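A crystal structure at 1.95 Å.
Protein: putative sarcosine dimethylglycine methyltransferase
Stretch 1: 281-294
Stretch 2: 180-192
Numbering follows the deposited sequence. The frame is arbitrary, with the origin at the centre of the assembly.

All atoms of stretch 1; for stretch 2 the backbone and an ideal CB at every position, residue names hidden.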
# COMPACT_ATOMS: atom_id res chain seq x y z
N ALA A 281 6.18 -9.79 15.77
CA ALA A 281 5.18 -10.70 16.35
C ALA A 281 3.85 -10.67 15.62
O ALA A 281 2.94 -11.38 15.97
CB ALA A 281 4.97 -10.41 17.87
N GLY A 282 3.75 -9.84 14.59
CA GLY A 282 2.50 -9.67 13.84
C GLY A 282 1.41 -8.95 14.62
O GLY A 282 0.23 -9.07 14.28
N LYS A 283 1.78 -8.18 15.65
CA LYS A 283 0.81 -7.40 16.41
C LYS A 283 0.67 -5.94 15.93
O LYS A 283 -0.37 -5.35 16.09
CB LYS A 283 1.15 -7.36 17.90
CG LYS A 283 1.26 -8.76 18.56
CD LYS A 283 1.29 -8.60 20.05
CE LYS A 283 1.25 -9.95 20.74
NZ LYS A 283 2.58 -10.16 21.39
N LEU A 284 1.75 -5.39 15.39
CA LEU A 284 1.83 -3.97 15.06
C LEU A 284 2.20 -3.80 13.60
O LEU A 284 2.88 -4.64 13.01
CB LEU A 284 2.87 -3.27 15.92
CG LEU A 284 2.70 -3.41 17.44
CD1 LEU A 284 3.87 -2.67 18.15
CD2 LEU A 284 1.39 -2.82 17.90
N THR A 285 1.77 -2.69 13.03
CA THR A 285 2.12 -2.39 11.63
C THR A 285 2.26 -0.89 11.38
O THR A 285 2.00 -0.10 12.26
CB THR A 285 1.09 -3.04 10.62
OG1 THR A 285 1.58 -2.91 9.30
CG2 THR A 285 -0.32 -2.41 10.71
N TRP A 286 2.70 -0.53 10.19
CA TRP A 286 2.68 0.87 9.79
C TRP A 286 1.65 0.97 8.70
O TRP A 286 1.81 0.36 7.65
CB TRP A 286 4.07 1.34 9.30
CG TRP A 286 4.09 2.80 8.84
CD1 TRP A 286 3.71 3.90 9.58
CD2 TRP A 286 4.51 3.28 7.58
NE1 TRP A 286 3.83 5.03 8.82
CE2 TRP A 286 4.36 4.69 7.60
CE3 TRP A 286 5.02 2.66 6.43
CZ2 TRP A 286 4.69 5.50 6.50
CZ3 TRP A 286 5.37 3.47 5.33
CH2 TRP A 286 5.19 4.88 5.38
N GLY A 287 0.58 1.71 8.97
CA GLY A 287 -0.59 1.78 8.09
C GLY A 287 -0.57 3.01 7.23
O GLY A 287 0.00 4.03 7.60
N GLY A 288 -1.18 2.93 6.05
CA GLY A 288 -1.32 4.09 5.17
C GLY A 288 -2.73 4.04 4.60
O GLY A 288 -3.22 2.93 4.32
N MSE A 289 -3.38 5.19 4.43
CA MSE A 289 -4.73 5.21 3.87
C MSE A 289 -5.02 6.48 3.09
O MSE A 289 -4.50 7.53 3.39
CB MSE A 289 -5.78 5.11 4.97
CG MSE A 289 -5.43 4.14 6.09
SE MSE A 289 -6.61 4.12 7.60
CE MSE A 289 -8.20 3.26 6.80
N LEU A 290 -5.90 6.36 2.09
CA LEU A 290 -6.43 7.53 1.42
C LEU A 290 -7.94 7.47 1.47
O LEU A 290 -8.56 6.40 1.30
CB LEU A 290 -5.97 7.63 -0.02
CG LEU A 290 -4.60 8.29 -0.25
CD1 LEU A 290 -3.46 7.21 0.01
CD2 LEU A 290 -4.65 8.70 -1.67
N PHE A 291 -8.53 8.63 1.73
CA PHE A 291 -9.98 8.76 1.85
C PHE A 291 -10.43 9.85 0.91
O PHE A 291 -9.65 10.74 0.56
CB PHE A 291 -10.38 9.21 3.25
CG PHE A 291 -9.85 8.35 4.37
CD1 PHE A 291 -10.54 7.21 4.78
CD2 PHE A 291 -8.68 8.70 5.04
CE1 PHE A 291 -10.07 6.43 5.84
CE2 PHE A 291 -8.21 7.94 6.11
CZ PHE A 291 -8.90 6.80 6.50
N ARG A 292 -11.69 9.79 0.50
CA ARG A 292 -12.29 10.93 -0.16
C ARG A 292 -13.59 11.32 0.54
O ARG A 292 -14.35 10.46 0.99
CB ARG A 292 -12.54 10.65 -1.65
CG ARG A 292 -13.04 11.88 -2.43
CD ARG A 292 -13.39 11.60 -3.89
NE ARG A 292 -12.27 11.22 -4.76
CZ ARG A 292 -11.41 12.05 -5.36
NH1 ARG A 292 -11.44 13.39 -5.19
NH2 ARG A 292 -10.48 11.52 -6.15
N LYS A 293 -13.84 12.62 0.66
CA LYS A 293 -15.11 13.12 1.18
C LYS A 293 -16.24 12.99 0.13
O LYS A 293 -16.51 13.91 -0.66
CB LYS A 293 -14.98 14.57 1.64
CG LYS A 293 -16.24 15.10 2.32
CD LYS A 293 -15.99 16.48 2.99
CE LYS A 293 -17.30 17.15 3.42
NZ LYS A 293 -17.02 18.49 4.09
N SER A 294 -16.86 11.81 0.11
CA SER A 294 -17.96 11.46 -0.81
C SER A 294 -18.58 10.19 -0.27
O SER A 294 -17.93 9.43 0.47
CB SER A 294 -17.47 11.21 -2.25
OG SER A 294 -16.50 10.17 -2.28
N UNK A 180 -15.45 16.07 -2.01
CA UNK A 180 -14.53 15.36 -2.92
C UNK A 180 -13.05 15.65 -2.64
O UNK A 180 -12.20 15.19 -3.36
CB UNK A 180 -14.85 15.74 -4.37
N UNK A 181 -12.77 16.41 -1.58
CA UNK A 181 -11.41 16.51 -1.04
C UNK A 181 -10.84 15.18 -0.62
O UNK A 181 -11.59 14.25 -0.29
CB UNK A 181 -11.39 17.46 0.16
N UNK A 182 -9.51 15.06 -0.62
CA UNK A 182 -8.89 13.77 -0.40
C UNK A 182 -7.95 13.87 0.80
O UNK A 182 -7.23 14.86 0.95
CB UNK A 182 -8.14 13.30 -1.65
N UNK A 183 -7.96 12.85 1.66
CA UNK A 183 -7.01 12.84 2.77
C UNK A 183 -6.06 11.67 2.65
O UNK A 183 -6.50 10.52 2.51
CB UNK A 183 -7.74 12.79 4.11
N UNK A 184 -4.77 11.94 2.79
CA UNK A 184 -3.76 10.88 2.82
C UNK A 184 -3.10 10.86 4.20
O UNK A 184 -2.57 11.87 4.67
CB UNK A 184 -2.72 11.08 1.72
N UNK A 185 -3.14 9.70 4.87
CA UNK A 185 -2.54 9.56 6.20
C UNK A 185 -1.64 8.36 6.28
O UNK A 185 -1.79 7.38 5.49
CB UNK A 185 -3.63 9.46 7.27
N UNK A 186 -0.68 8.43 7.20
CA UNK A 186 0.13 7.28 7.60
C UNK A 186 0.13 7.26 9.14
O UNK A 186 -0.02 8.31 9.76
CB UNK A 186 1.55 7.36 7.03
N UNK A 187 0.26 6.08 9.74
CA UNK A 187 0.29 6.00 11.20
C UNK A 187 0.85 4.67 11.63
O UNK A 187 0.43 3.61 11.12
CB UNK A 187 -1.11 6.20 11.79
N UNK A 188 1.78 4.68 12.59
CA UNK A 188 2.05 3.40 13.25
C UNK A 188 0.75 2.94 13.89
O UNK A 188 -0.05 3.79 14.38
CB UNK A 188 3.17 3.52 14.29
N UNK A 189 0.48 1.64 13.85
CA UNK A 189 -0.80 1.12 14.33
C UNK A 189 -0.70 -0.31 14.83
O UNK A 189 0.36 -0.92 14.72
CB UNK A 189 -1.85 1.20 13.22
N UNK A 190 -1.78 -0.81 15.43
CA UNK A 190 -1.89 -2.23 15.71
C UNK A 190 -2.60 -2.89 14.52
O UNK A 190 -3.35 -2.24 13.76
CB UNK A 190 -2.64 -2.48 17.02
N UNK A 191 -2.31 -4.18 14.33
CA UNK A 191 -3.05 -4.99 13.36
C UNK A 191 -4.51 -5.15 13.80
O UNK A 191 -4.79 -5.29 15.00
CB UNK A 191 -2.39 -6.36 13.19
N UNK A 192 -5.43 -5.12 12.83
CA UNK A 192 -6.86 -5.43 13.11
C UNK A 192 -6.96 -6.74 13.86
O UNK A 192 -6.28 -7.70 13.53
CB UNK A 192 -7.68 -5.50 11.82

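The two strands run antiparallel, so positions 182 to 190 can each be read against a partner on the first. L290, W286 and R292 line one face; F291, M289 and T285 line the other, where G287 leaves a gap.

Position 180 has a positive phi (68°), which favours glycine or asparagine but does not exclude others. Its N donates to K293 O (2.8 Å) and its CB points away, with the guanidinium of R292 nearby; a long side chain could fold back over it. R180 stacks its guanidinium on that of R292, planes at 8° and centres 4.6 Å apart, despite the like charges, while R292 NH1 donates to R180 O (2.7 Å).

At 181 CB points away and phi and psi (-59°/155°) are extended and tolerated by most residues. G181 is deposited; its O accepts from K293 N (2.9 Å).

Position 182 points to the face of L290 and R292, where valine or isoleucine would suit. V182 places CG1 4.2 Å from L290 CD2 and CG2 3.3 Å from R292 NH1, over the guanidinium face opposite R180.

Position 183 looks to the other face, beside the F291 ring; its N and O pair with F291 in two hydrogen bonds. Leucine, methionine or isoleucine could pack there. M183, a selenomethionine, brings CE to 3.7 Å from F291 CD2.

At 184 the ideal CB is already 3.9 Å from L290 CG. A small residue is enough for contact, though larger ones are not excluded. A184 brings CB to 3.9 Å from L290 CG.

Position 185 lies between M289 and F291, which suits an aliphatic side chain. I185 reaches both: CG1 is 4.1 Å from M289 CB, and CD1 is 3.9 Å from F291 CE2, at the ring edge.

Position 186 faces G288, which offers no side chain. Valine, threonine or serine would fit. T186 sets CB 3.6 Å from W286 CZ2; its hydroxyl bonds elsewhere in the structure.

Opposite G287, position 187 finds no side chain to meet, so many residues are possible. D187 directs its carboxylate elsewhere, while its backbone makes two hydrogen bonds with G287.

Position 188 is a non-hydrogen-bonded partner of W286 and its N has no acceptor here; with phi at -61°, proline is allowed. P188 packs CD 4.2 Å from W286 CD1.

At 189 the gap over G287 invites a long, flexible apolar chain. M189, also selenomethionine, fills it with CE 3.6 Å from G287 CA; an ideal CB on G287 would lie 2.3 Å from M189 SE, a clash.

Position 190 points away overall, though its CB still touches stretch 1, and many chains would suit. K190 sets CB 4.1 Å from L284 CD2 and bonds through NZ just outside the stretch.

Position 191 points sideways by K283 O and G282 O, and its N donates to K283 O (2.9 Å). A polar chain could curl back. E191 does, bringing OE2 to 3.5 Å from T285 CB, and a water links OE2 (2.9 Å from the water O) to L284 O (2.7 Å from the water O).

Position 192 is unconstrained; D192 makes no contact.

Stretch 2 180-192: RGVMAITDPMKED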
# COMPACT_ATOMS: atom_id res chain seq x y z
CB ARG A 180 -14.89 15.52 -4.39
CG ARG A 180 -16.34 15.11 -4.73
CD ARG A 180 -16.55 14.90 -6.26
NE ARG A 180 -15.69 13.82 -6.79
CZ ARG A 180 -15.86 12.51 -6.58
NH1 ARG A 180 -16.85 12.04 -5.81
NH2 ARG A 180 -15.01 11.65 -7.13
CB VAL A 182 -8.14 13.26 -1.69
CG1 VAL A 182 -7.32 11.97 -1.42
CG2 VAL A 182 -9.15 12.95 -2.81
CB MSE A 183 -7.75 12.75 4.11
CG MSE A 183 -6.77 12.55 5.28
SE MSE A 183 -7.46 13.04 7.03
CE MSE A 183 -8.64 11.62 7.32
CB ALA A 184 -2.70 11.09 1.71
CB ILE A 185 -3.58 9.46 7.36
CG1 ILE A 185 -4.39 8.13 7.30
CG2 ILE A 185 -4.50 10.66 7.34
CD1 ILE A 185 -5.21 7.88 8.59
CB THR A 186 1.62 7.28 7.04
OG1 THR A 186 2.44 8.31 7.66
CG2 THR A 186 1.70 7.31 5.52
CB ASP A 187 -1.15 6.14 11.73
CG ASP A 187 -1.24 6.91 13.07
OD1 ASP A 187 -0.38 7.76 13.36
OD2 ASP A 187 -2.22 6.65 13.82
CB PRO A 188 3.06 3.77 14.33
CG PRO A 188 3.72 5.09 13.85
CD PRO A 188 2.55 5.80 13.18
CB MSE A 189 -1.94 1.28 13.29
CG MSE A 189 -1.66 1.12 11.82
SE MSE A 189 -3.27 1.71 10.74
CE MSE A 189 -3.03 3.41 10.24
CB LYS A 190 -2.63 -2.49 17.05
CG LYS A 190 -4.14 -2.14 17.06
CD LYS A 190 -4.81 -2.42 18.46
CE LYS A 190 -6.31 -2.70 18.29
NZ LYS A 190 -7.06 -2.70 19.59
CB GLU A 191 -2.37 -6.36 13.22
CG GLU A 191 -1.01 -6.27 12.56
CD GLU A 191 -1.11 -6.35 11.05
OE1 GLU A 191 -2.26 -6.41 10.54
OE2 GLU A 191 -0.06 -6.38 10.39
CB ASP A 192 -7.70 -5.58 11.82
CG ASP A 192 -7.79 -4.31 10.99
OD1 ASP A 192 -7.78 -3.19 11.51
OD2 ASP A 192 -7.89 -4.46 9.75
O HOH W 1 2.32 -7.03 11.98
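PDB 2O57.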